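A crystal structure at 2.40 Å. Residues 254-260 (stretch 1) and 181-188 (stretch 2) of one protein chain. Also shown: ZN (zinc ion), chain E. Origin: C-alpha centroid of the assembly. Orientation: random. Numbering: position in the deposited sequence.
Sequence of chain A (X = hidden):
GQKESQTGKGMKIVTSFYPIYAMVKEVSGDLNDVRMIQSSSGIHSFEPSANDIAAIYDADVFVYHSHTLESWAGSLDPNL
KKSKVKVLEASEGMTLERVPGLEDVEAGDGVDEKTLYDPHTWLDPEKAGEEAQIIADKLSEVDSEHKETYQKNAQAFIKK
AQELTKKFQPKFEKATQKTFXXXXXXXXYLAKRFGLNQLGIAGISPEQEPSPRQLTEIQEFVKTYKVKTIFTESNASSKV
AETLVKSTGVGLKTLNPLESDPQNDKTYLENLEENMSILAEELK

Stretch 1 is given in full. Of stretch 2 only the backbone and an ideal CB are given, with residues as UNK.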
# COMPACT_ATOMS: atom_id res chain seq x y z
N THR A 254 3.43 14.89 -7.66
CA THR A 254 3.61 13.84 -6.68
C THR A 254 2.33 13.04 -6.46
O THR A 254 1.26 13.62 -6.34
CB THR A 254 4.17 14.38 -5.34
OG1 THR A 254 3.80 13.50 -4.26
CG2 THR A 254 3.63 15.75 -5.05
N LEU A 255 2.48 11.72 -6.39
CA LEU A 255 1.37 10.77 -6.28
C LEU A 255 1.72 9.75 -5.18
O LEU A 255 2.74 9.06 -5.31
CB LEU A 255 1.24 10.05 -7.62
CG LEU A 255 -0.01 9.69 -8.44
CD1 LEU A 255 0.21 8.30 -8.92
CD2 LEU A 255 -1.37 9.83 -7.73
N ASN A 256 0.90 9.63 -4.13
CA ASN A 256 1.21 8.77 -2.97
C ASN A 256 0.79 7.29 -3.11
O ASN A 256 -0.40 6.97 -3.28
CB ASN A 256 0.55 9.32 -1.70
CG ASN A 256 1.45 9.28 -0.47
OD1 ASN A 256 1.55 10.27 0.27
ND2 ASN A 256 2.08 8.14 -0.23
N PRO A 257 1.77 6.38 -3.02
CA PRO A 257 1.48 4.95 -3.03
C PRO A 257 1.12 4.45 -1.62
O PRO A 257 0.92 3.23 -1.42
CB PRO A 257 2.79 4.34 -3.51
CG PRO A 257 3.88 5.27 -3.10
CD PRO A 257 3.23 6.65 -2.90
N LEU A 258 1.02 5.40 -0.67
CA LEU A 258 0.64 5.17 0.73
C LEU A 258 1.54 4.25 1.54
O LEU A 258 1.14 3.68 2.55
CB LEU A 258 -0.83 4.75 0.85
CG LEU A 258 -1.84 5.58 0.06
CD1 LEU A 258 -3.19 4.84 -0.02
CD2 LEU A 258 -2.03 6.99 0.59
N GLU A 259 2.79 4.13 1.11
CA GLU A 259 3.77 3.34 1.82
C GLU A 259 4.28 4.03 3.09
O GLU A 259 4.50 3.37 4.11
CB GLU A 259 4.90 2.99 0.87
CG GLU A 259 4.54 1.87 -0.10
CD GLU A 259 5.45 1.87 -1.30
OE1 GLU A 259 6.63 2.22 -1.13
OE2 GLU A 259 4.97 1.54 -2.40
N SER A 260 4.49 5.34 3.00
CA SER A 260 4.62 6.19 4.18
C SER A 260 3.22 6.66 4.55
O SER A 260 2.26 6.52 3.77
CB SER A 260 5.47 7.42 3.87
OG SER A 260 6.77 7.05 3.41
N UNK A 181 3.12 7.66 -15.74
CA UNK A 181 4.42 7.23 -15.20
C UNK A 181 4.73 7.73 -13.78
O UNK A 181 4.64 8.93 -13.47
CB UNK A 181 5.53 7.70 -16.14
N UNK A 182 5.07 6.74 -12.94
CA UNK A 182 5.17 6.90 -11.50
C UNK A 182 6.57 6.56 -11.06
O UNK A 182 7.33 5.91 -11.80
CB UNK A 182 4.15 6.03 -10.77
N UNK A 183 6.91 6.97 -9.84
CA UNK A 183 8.27 6.88 -9.36
C UNK A 183 8.79 5.45 -9.17
O UNK A 183 9.92 5.14 -9.59
CB UNK A 183 8.38 7.64 -8.03
N UNK A 184 8.00 4.59 -8.52
CA UNK A 184 8.21 3.14 -8.67
C UNK A 184 6.95 2.40 -9.08
O UNK A 184 5.89 3.00 -9.17
CB UNK A 184 8.74 2.55 -7.36
N UNK A 185 7.07 1.10 -9.34
CA UNK A 185 5.94 0.33 -9.85
C UNK A 185 4.95 -0.01 -8.72
O UNK A 185 4.95 -1.14 -8.21
CB UNK A 185 6.44 -0.95 -10.52
N UNK A 186 4.09 0.96 -8.38
CA UNK A 186 3.14 0.74 -7.31
C UNK A 186 1.66 0.68 -7.70
O UNK A 186 0.86 0.10 -6.99
CB UNK A 186 3.32 1.85 -6.27
N UNK A 187 1.31 1.27 -8.84
CA UNK A 187 -0.08 1.54 -9.20
C UNK A 187 -0.67 0.54 -10.17
O UNK A 187 -1.70 0.80 -10.79
CB UNK A 187 -0.19 2.94 -9.80
N UNK A 188 -0.02 -0.62 -10.26
CA UNK A 188 -0.31 -1.65 -11.24
C UNK A 188 -1.72 -2.21 -11.07
O UNK A 188 -2.31 -2.69 -12.04
CB UNK A 188 0.72 -2.78 -11.14
ZN ZN E . 6.01 0.00 -3.33

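Position 181 has extended strand angles, and its ideal CB finds nothing of stretch 1 within 5.5 Å. The contact therefore sets no rule here, and a branched residue would do. It is Val181.

At 182 the backbone is still extended and CA-to-CB points sideways, with the ideal CB 4.9 Å from CD1 of Leu255. A small or medium side chain with a methyl to offer would suit: valine, threonine, perhaps alanine. The residue is Thr182. Its CG2 lies 4.2 Å from Leu255 CD1, while its OG1 donates a hydrogen bond to the backbone O of residue 184 at 2.6 Å, tying down the turn.

The chain turns a corner at 183, where CB points sideways and meets nothing of stretch 1. Many residues would fit; Gln183 is deposited, its OE1 hydrogen-bonded elsewhere in the structure.

Position 184 is decided by the zinc. Its CB points sideways and is far from stretch 1, yet the ion lies within reach of a longer side chain and is already held by Glu259 OE2 at 2.1 Å from ZN. A ligand is wanted, with histidine the natural reading and a carboxylate possible. His184 takes the p rotamer and binds ZN through NE2 at 2.1 Å. Its NE2 stands 2.9 Å from Glu259 OE2, but this is no hydrogen bond: both atoms are turned to the metal, which accounts for their closeness. CE1 also passes 4.2 Å from Pro257 CG.

Position 185 is out of reach of stretch 1 and leaves the choice open. Thr185 has its OG1 hydrogen-bonded elsewhere.

At 186 CB points toward stretch 1, and the ideal CB is already 3.8 Å from Pro257 CB and 4.2 Å from Glu259 OE2. With proline and a metal-bound carboxylate so near, a small residue, alanine or perhaps serine, is the economical choice. Ala186 packs its CB 3.8 Å from Pro257 CB; its N makes a weak hydrogen bond to His184 O (2.8 Å).

Position 187 has a sideways CB, 5.4 Å from Leu255 CD1, and space leading to Leu255 and Pro257. A large apolar residue such as leucine, methionine or phenylalanine could use it. Phe187, rotamer m, receives Leu255 CD1 over one ring face, 3.7 Å from CD1 to the ring centroid, a CH-pi contact. Its CZ reaches to 4.0 Å from Pro257 CB, and Asn256 O sits at the ring edge.

Position 188 is beyond reach of stretch 1; it is Ser188.

Stretch 2 181-188: VTQHTAFS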
# COMPACT_ATOMS: atom_id res chain seq x y z
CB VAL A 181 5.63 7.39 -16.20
CG1 VAL A 181 5.29 8.32 -17.33
CG2 VAL A 181 6.91 7.79 -15.50
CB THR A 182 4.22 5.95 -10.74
OG1 THR A 182 4.71 4.60 -10.84
CG2 THR A 182 2.80 6.02 -11.25
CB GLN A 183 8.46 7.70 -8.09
CG GLN A 183 9.90 7.80 -7.74
CD GLN A 183 10.15 8.69 -6.56
OE1 GLN A 183 10.03 9.92 -6.64
NE2 GLN A 183 10.51 8.07 -5.44
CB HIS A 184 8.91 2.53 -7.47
CG HIS A 184 8.03 2.24 -6.30
ND1 HIS A 184 7.60 3.23 -5.42
CD2 HIS A 184 7.57 1.07 -5.80
CE1 HIS A 184 6.89 2.67 -4.46
NE2 HIS A 184 6.84 1.36 -4.67
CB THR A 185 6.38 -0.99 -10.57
OG1 THR A 185 7.43 -0.72 -11.50
CG2 THR A 185 5.21 -1.63 -11.29
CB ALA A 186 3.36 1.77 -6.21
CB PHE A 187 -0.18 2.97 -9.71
CG PHE A 187 0.19 3.98 -8.66
CD1 PHE A 187 -0.79 4.53 -7.84
CD2 PHE A 187 1.52 4.33 -8.45
CE1 PHE A 187 -0.44 5.43 -6.84
CE2 PHE A 187 1.86 5.24 -7.47
CZ PHE A 187 0.87 5.78 -6.65
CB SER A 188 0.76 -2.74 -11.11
OG SER A 188 0.45 -3.93 -11.83
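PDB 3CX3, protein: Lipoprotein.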